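Local coordinates for thiamine-monophosphate kinase (Aquifex aeolicus, PDB 1VQV), which catalyses the ATP-dependent phosphorylation of thiamine monophosphate to thiamine diphosphate, the active form of vitamin B1, at residues B[79-84]-B[112-117]. Numbering follows the deposited sequence.
Sequences PKWALI and KCEVVG
Ala82 and Val115 pair in parallel register between strands 77-88 and 114-122, the two arms of a beta-alpha-beta unit whose strands are linked by helix 94-111 in the PurM-like N-terminal domain. Four backbone hydrogen bonds join the segments. Val116 N reaches Ala82 O at 2.9 Å, the straightest of the four (163° at the hydrogen), whereas Glu114 N approaches Lys80 O from above the carbonyl plane. Between Ala82 and Leu83 the register slips by one residue, a beta bulge, so that Leu83 pairs with Gly117 rather than Val116. The helix-facing side is closely packed: Val115 CG2 lies 3.6 Å from Ile84 CD1, the two side chains crossing at about a right angle. On helix 94-111, Ile84 meets Tyr101, an ATP-binding residue, and Cys113 meets Cys108. The opposite face is looser toward Glu114, which is exposed to solvent, and Trp81, which is only partly exposed. Their side chains run side by side in the same direction, the carboxylate turned 42° from the indole. Glu114 OE1 sits at the ring edge, 3.4 Å from Trp81 CD1, while Lys80 CB lies over the centre of one indole face. Val116 bridges Trp81 and Leu83 with its two methyls, and Leu40 and Thr28 of the second subunit pack on Trp81 and Val116. An alanine in place of Val116 would probably open a gap between Trp81 and Leu83, leaving Trp81 CD1 and Leu83 CD2 without their methyl neighbours. With chi1 at -64°, Val116 CG1 lies beside its own backbone N, 3.8 Å from Trp81 CD1; CG2 meets Leu83 CD2 at 3.5 Å.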
# COMPACT_ATOMS: atom_id res chain seq x y z
N PRO B 79 -11.41 11.57 0.09
CA PRO B 79 -11.04 10.17 -0.12
C PRO B 79 -11.84 9.52 -1.24
O PRO B 79 -13.07 9.54 -1.21
CB PRO B 79 -11.33 9.53 1.23
CG PRO B 79 -12.52 10.31 1.70
CD PRO B 79 -12.14 11.73 1.36
N LYS B 80 -11.15 8.94 -2.22
CA LYS B 80 -11.80 8.30 -3.36
C LYS B 80 -11.62 6.78 -3.45
O LYS B 80 -12.60 6.04 -3.39
CB LYS B 80 -11.34 8.96 -4.66
CG LYS B 80 -11.81 10.41 -4.83
CD LYS B 80 -13.33 10.49 -5.04
CE LYS B 80 -13.73 9.86 -6.37
NZ LYS B 80 -15.21 9.69 -6.50
N TRP B 81 -10.38 6.31 -3.58
CA TRP B 81 -10.14 4.87 -3.72
C TRP B 81 -9.19 4.29 -2.68
O TRP B 81 -8.28 4.96 -2.21
CB TRP B 81 -9.60 4.55 -5.12
CG TRP B 81 -10.44 5.13 -6.21
CD1 TRP B 81 -11.70 4.73 -6.57
CD2 TRP B 81 -10.17 6.32 -6.95
NE1 TRP B 81 -12.23 5.60 -7.49
CE2 TRP B 81 -11.31 6.59 -7.74
CE3 TRP B 81 -9.07 7.19 -7.02
CZ2 TRP B 81 -11.39 7.70 -8.59
CZ3 TRP B 81 -9.14 8.29 -7.86
CH2 TRP B 81 -10.29 8.54 -8.63
N ALA B 82 -9.39 3.02 -2.36
CA ALA B 82 -8.55 2.36 -1.37
C ALA B 82 -8.15 0.93 -1.74
O ALA B 82 -8.94 0.16 -2.31
CB ALA B 82 -9.26 2.36 -0.04
N LEU B 83 -6.90 0.58 -1.42
CA LEU B 83 -6.34 -0.75 -1.64
C LEU B 83 -5.95 -1.30 -0.26
O LEU B 83 -5.13 -0.71 0.45
CB LEU B 83 -5.08 -0.70 -2.51
CG LEU B 83 -5.18 -0.41 -4.01
CD1 LEU B 83 -3.81 -0.51 -4.62
CD2 LEU B 83 -6.10 -1.43 -4.65
N ILE B 84 -6.54 -2.43 0.12
CA ILE B 84 -6.24 -3.02 1.42
C ILE B 84 -5.51 -4.34 1.33
O ILE B 84 -6.02 -5.33 0.80
CB ILE B 84 -7.53 -3.20 2.24
CG1 ILE B 84 -8.15 -1.83 2.51
CG2 ILE B 84 -7.21 -3.94 3.53
CD1 ILE B 84 -9.36 -1.86 3.37
N LYS B 112 -17.49 8.02 1.98
CA LYS B 112 -17.82 8.04 0.55
C LYS B 112 -16.62 7.75 -0.35
O LYS B 112 -16.37 8.46 -1.33
CB LYS B 112 -18.43 9.39 0.18
CG LYS B 112 -19.69 9.69 0.94
CD LYS B 112 -20.10 11.13 0.74
CE LYS B 112 -21.35 11.44 1.55
NZ LYS B 112 -21.73 12.88 1.42
N CYS B 113 -15.87 6.71 0.01
CA CYS B 113 -14.71 6.29 -0.75
C CYS B 113 -14.94 4.80 -0.94
O CYS B 113 -15.96 4.27 -0.50
CB CYS B 113 -13.42 6.53 0.04
SG CYS B 113 -13.27 5.55 1.54
N GLU B 114 -14.01 4.11 -1.58
CA GLU B 114 -14.25 2.70 -1.80
C GLU B 114 -13.02 1.86 -1.97
O GLU B 114 -11.97 2.35 -2.40
CB GLU B 114 -15.10 2.53 -3.05
CG GLU B 114 -14.45 3.17 -4.24
CD GLU B 114 -15.09 2.74 -5.53
OE1 GLU B 114 -14.74 3.31 -6.60
OE2 GLU B 114 -15.94 1.81 -5.48
N VAL B 115 -13.16 0.59 -1.64
CA VAL B 115 -12.06 -0.34 -1.79
C VAL B 115 -12.16 -0.88 -3.21
O VAL B 115 -13.24 -1.25 -3.66
CB VAL B 115 -12.13 -1.44 -0.72
CG1 VAL B 115 -11.56 -2.72 -1.24
CG2 VAL B 115 -11.33 -0.99 0.51
N VAL B 116 -11.05 -0.88 -3.93
CA VAL B 116 -11.03 -1.36 -5.31
C VAL B 116 -10.18 -2.62 -5.44
O VAL B 116 -10.31 -3.36 -6.42
CB VAL B 116 -10.44 -0.30 -6.26
CG1 VAL B 116 -11.32 0.93 -6.29
CG2 VAL B 116 -9.01 0.05 -5.82
N GLY B 117 -9.31 -2.86 -4.47
CA GLY B 117 -8.47 -4.04 -4.53
C GLY B 117 -7.58 -4.26 -3.33
O GLY B 117 -7.66 -3.52 -2.33